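Local structure of malate dehydrogenase (1V9N) at residues M137-G142 / A173-D178; I119-N124 / I258-T263. The protein catalyses the NAD+-dependent oxidation of (S)-malate to oxaloacetate, working as a homodimer of the LDH2/MDH2 oxidoreductase family. All coordinates share one frame; numbering follows the deposited sequence.

Contact 1: residues M137-G142 / A173-D178; sequences MAAEEG and AAPTKD
Thr176 OG1 is held by two hydrogen bonds: it accepts from Asp178 N at 2.9 Å, closing an ST turn, and its hydroxyl is also bonded to the carbonyl O of Lys179. The N-H meets OG1 at a bent 141°, and chi1 of 78° places OG1 between the backbone N and the carbonyl carbon, facing the N-H two residues on. This turn follows strand 170-174 of the mixed central sheet. Ahead of it, residues 173-175 pack against the C-terminal end of helix 132-139, which finishes in a Schellman motif. Gly142, at positive phi (81°), is its C-prime residue, and Gly142 N donates to Ala139 O at 2.9 Å. With that phi and psi a beta carbon would collide with the carbonyl oxygen of Glu141, which explains the glycine.

The meeting across the segments is apolar and small. Ala139 points its methyl at the strand, tip to tip with the methyl of Ala173, the two CB atoms 3.8 Å apart. The same Ala139 CB lies 4.0 Å from Ala174 N, whereas the methyl of Ala174 points away from the helix. The Pro175 ring takes the other part of the helix end: its CD comes alongside Ala139 CB, and Pro175 CG rests on the backbone of Gly142, 4.0 Å from Gly142 C. With a methyl on each side, the helix end lies close over the strand, Ala139 CA and Ala174 CA being 5.0 Å apart. Elsewhere on the helix, Met137, a selenomethionine, and Ala138 lie against helix 97-115. Pro175 and Thr176 also touch helix 293-308, to which Lys177 adds a salt bridge with Glu298. The Ala173 side chain is about 9 Å from bound NADPH. At the proline, Pro175 CB sits 3.7 Å from Ala139 O, the carbonyl that receives the Gly142 N-H.

Contact 2: residues I119-N124 / I258-T263; sequences IVIARN and ILSGGT
An arginine on a sheet strand reaches across to a backbone carbonyl at the C-terminal end of helix 242-258, where Gly261 closes a Schellman motif. Arg123 NH1 donates to Ser260 O at 2.8 Å, with an N-H...O angle of 151°. The acceptor lies near the guanidinium plane, at its edge, and the donor lies in the carbonyl plane. CG takes the crowded position between backbone N and carbonyl carbon (chi1 69°), and from there the chain runs extended to NE, which salt-bridges Asp91. An alanine here would remove the guanidinium with its bonds to Ser260 O and Asp91, and would probably loosen the helix end from the strand. The turn needs its glycines: a CB on Gly261 would clash with Arg123 NH1, and one on Gly262 with Arg123 CB. Ser260 OG bonds mainly to Ser256 O and takes a weak bond from Gly262 N. Two residues earlier in the strand, Ile121 crosses Leu259 at about a right angle, the two touching Phe290 and Ile285 of the second subunit respectively. Ile121 CG2 presses tightly on Ser260 CB, at 3.5 Å.

From the N terminus, the chain passes through helix 97-115 and enters strand 117-125, whose residues 119-124 open contact 2. Helix 132-139 comes next, and contact 1 starts at its end. After strand 144-149, strand 170-174 leads into 173-178, closing contact 1 over 30 intervening residues. Contact 2 closes much later, after helix 242-258, so contact 1 is nested within its loop. Their centres are 25 Å apart and they do not touch, but both involve strands of one mixed sheet. Helix 97-115 packs on Val120 and Ala122 of strand 117-125 and also meets helix 132-139, whereas the turn that ends helix 242-258 lies against the strand's other face.

Contact 1: residues M137-G142 / A173-D178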
# COMPACT_ATOMS: atom_id res chain seq x y z
N MSE A 137 -17.90 -2.87 0.97
CA MSE A 137 -18.98 -2.50 1.86
C MSE A 137 -19.03 -0.99 2.04
O MSE A 137 -20.10 -0.38 2.04
CB MSE A 137 -18.81 -3.18 3.22
CG MSE A 137 -19.07 -4.68 3.19
SE MSE A 137 -18.72 -5.53 4.90
CE MSE A 137 -20.10 -4.68 5.94
N ALA A 138 -17.86 -0.37 2.21
CA ALA A 138 -17.78 1.07 2.39
C ALA A 138 -18.10 1.82 1.10
O ALA A 138 -18.82 2.82 1.12
CB ALA A 138 -16.40 1.46 2.90
N ALA A 139 -17.58 1.34 -0.02
CA ALA A 139 -17.83 1.99 -1.30
C ALA A 139 -19.32 2.02 -1.64
O ALA A 139 -19.82 3.01 -2.17
CB ALA A 139 -17.05 1.29 -2.42
N GLU A 140 -20.03 0.93 -1.32
CA GLU A 140 -21.46 0.86 -1.59
C GLU A 140 -22.21 1.84 -0.70
O GLU A 140 -23.41 2.09 -0.88
CB GLU A 140 -22.00 -0.55 -1.37
CG GLU A 140 -21.43 -1.61 -2.32
CD GLU A 140 -21.69 -1.31 -3.80
OE1 GLU A 140 -22.51 -0.41 -4.10
OE2 GLU A 140 -21.07 -1.98 -4.66
N GLU A 141 -21.51 2.40 0.29
CA GLU A 141 -22.11 3.37 1.19
C GLU A 141 -21.67 4.79 0.81
O GLU A 141 -21.98 5.75 1.51
CB GLU A 141 -21.70 3.08 2.64
CG GLU A 141 -22.24 1.77 3.18
CD GLU A 141 -23.75 1.76 3.26
OE1 GLU A 141 -24.32 2.64 3.95
OE2 GLU A 141 -24.38 0.87 2.65
N GLY A 142 -20.96 4.91 -0.31
CA GLY A 142 -20.51 6.22 -0.77
C GLY A 142 -19.24 6.70 -0.08
O GLY A 142 -19.02 7.90 0.06
N ALA A 173 -11.49 0.25 -2.10
CA ALA A 173 -12.65 0.40 -2.96
C ALA A 173 -13.12 1.84 -2.85
O ALA A 173 -13.10 2.43 -1.77
CB ALA A 173 -13.76 -0.55 -2.51
N ALA A 174 -13.51 2.42 -3.97
CA ALA A 174 -14.01 3.79 -3.98
C ALA A 174 -15.20 3.85 -4.93
O ALA A 174 -15.21 3.18 -5.96
CB ALA A 174 -12.92 4.74 -4.45
N PRO A 175 -16.22 4.64 -4.59
CA PRO A 175 -17.38 4.73 -5.48
C PRO A 175 -17.07 5.55 -6.74
O PRO A 175 -16.20 6.43 -6.71
CB PRO A 175 -18.44 5.39 -4.60
CG PRO A 175 -17.63 6.29 -3.73
CD PRO A 175 -16.43 5.43 -3.37
N THR A 176 -17.75 5.24 -7.83
CA THR A 176 -17.57 5.98 -9.08
C THR A 176 -18.95 6.27 -9.67
O THR A 176 -19.97 5.98 -9.03
CB THR A 176 -16.76 5.17 -10.13
OG1 THR A 176 -17.61 4.19 -10.73
CG2 THR A 176 -15.56 4.46 -9.48
N LYS A 177 -18.99 6.84 -10.87
CA LYS A 177 -20.26 7.12 -11.53
C LYS A 177 -20.92 5.79 -11.88
O LYS A 177 -22.14 5.71 -12.03
CB LYS A 177 -20.04 7.93 -12.81
CG LYS A 177 -19.40 9.31 -12.60
CD LYS A 177 -20.37 10.31 -12.00
CE LYS A 177 -21.54 10.59 -12.95
NZ LYS A 177 -21.09 11.09 -14.28
N ASP A 178 -20.11 4.74 -12.01
CA ASP A 178 -20.62 3.42 -12.36
C ASP A 178 -20.29 2.42 -11.26
O ASP A 178 -20.67 2.62 -10.11
CB ASP A 178 -20.01 2.98 -13.69
CG ASP A 178 -20.15 4.05 -14.78
OD1 ASP A 178 -21.29 4.46 -15.06
OD2 ASP A 178 -19.11 4.47 -15.33

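Contact 2: residues I119-N124 / I258-T263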
# COMPACT_ATOMS: atom_id res chain seq x y z
N ILE A 119 -11.44 3.96 11.69
CA ILE A 119 -10.39 2.94 11.64
C ILE A 119 -10.64 1.88 12.69
O ILE A 119 -10.60 2.15 13.89
CB ILE A 119 -8.98 3.57 11.87
CG1 ILE A 119 -8.61 4.45 10.68
CG2 ILE A 119 -7.94 2.46 12.08
CD1 ILE A 119 -7.30 5.20 10.84
N VAL A 120 -10.92 0.66 12.23
CA VAL A 120 -11.17 -0.42 13.16
C VAL A 120 -10.16 -1.52 12.89
O VAL A 120 -9.95 -1.92 11.74
CB VAL A 120 -12.61 -0.99 13.02
CG1 VAL A 120 -12.80 -2.17 13.96
CG2 VAL A 120 -13.64 0.10 13.34
N ILE A 121 -9.52 -1.98 13.95
CA ILE A 121 -8.54 -3.04 13.84
C ILE A 121 -8.99 -4.21 14.70
O ILE A 121 -9.52 -4.01 15.81
CB ILE A 121 -7.16 -2.53 14.27
CG1 ILE A 121 -6.75 -1.38 13.34
CG2 ILE A 121 -6.14 -3.65 14.21
CD1 ILE A 121 -5.48 -0.70 13.70
N ALA A 122 -8.81 -5.42 14.20
CA ALA A 122 -9.24 -6.59 14.93
C ALA A 122 -8.15 -7.64 15.09
O ALA A 122 -7.33 -7.84 14.20
CB ALA A 122 -10.46 -7.21 14.24
N ARG A 123 -8.14 -8.30 16.24
CA ARG A 123 -7.19 -9.37 16.51
C ARG A 123 -8.04 -10.55 16.93
O ARG A 123 -9.26 -10.43 17.09
CB ARG A 123 -6.24 -8.99 17.65
CG ARG A 123 -6.92 -8.93 19.01
CD ARG A 123 -5.94 -8.51 20.09
NE ARG A 123 -6.58 -8.48 21.41
CZ ARG A 123 -6.25 -7.61 22.36
NH1 ARG A 123 -5.31 -6.71 22.14
NH2 ARG A 123 -6.86 -7.66 23.54
N ASN A 124 -7.39 -11.69 17.12
CA ASN A 124 -8.05 -12.92 17.55
C ASN A 124 -9.23 -13.28 16.66
O ASN A 124 -10.32 -13.61 17.14
CB ASN A 124 -8.50 -12.79 19.01
CG ASN A 124 -8.86 -14.14 19.63
OD1 ASN A 124 -8.41 -15.18 19.16
ND2 ASN A 124 -9.66 -14.11 20.69
N ILE A 258 0.61 -6.23 14.82
CA ILE A 258 1.36 -5.54 15.87
C ILE A 258 0.53 -4.48 16.60
O ILE A 258 0.45 -4.47 17.83
CB ILE A 258 2.63 -4.87 15.31
CG1 ILE A 258 3.48 -5.89 14.54
CG2 ILE A 258 3.46 -4.30 16.46
CD1 ILE A 258 3.93 -7.08 15.38
N LEU A 259 -0.10 -3.59 15.84
CA LEU A 259 -0.90 -2.51 16.43
C LEU A 259 -2.09 -2.98 17.26
O LEU A 259 -2.48 -2.32 18.23
CB LEU A 259 -1.39 -1.57 15.33
CG LEU A 259 -2.22 -0.36 15.74
CD1 LEU A 259 -1.41 0.54 16.69
CD2 LEU A 259 -2.63 0.41 14.48
N SER A 260 -2.66 -4.12 16.90
CA SER A 260 -3.82 -4.64 17.62
C SER A 260 -3.47 -5.43 18.87
O SER A 260 -4.35 -5.76 19.66
CB SER A 260 -4.62 -5.56 16.70
OG SER A 260 -3.89 -6.76 16.46
N GLY A 261 -2.19 -5.72 19.06
CA GLY A 261 -1.80 -6.51 20.21
C GLY A 261 -2.09 -7.97 19.89
O GLY A 261 -2.17 -8.81 20.79
N GLY A 262 -2.28 -8.27 18.61
CA GLY A 262 -2.53 -9.63 18.18
C GLY A 262 -1.20 -10.31 17.92
O GLY A 262 -0.41 -10.49 18.84
N THR A 263 -0.95 -10.72 16.68
CA THR A 263 0.33 -11.34 16.36
C THR A 263 0.61 -11.19 14.87
O THR A 263 -0.30 -10.88 14.09
CB THR A 263 0.37 -12.85 16.74
OG1 THR A 263 1.73 -13.30 16.74
CG2 THR A 263 -0.43 -13.69 15.76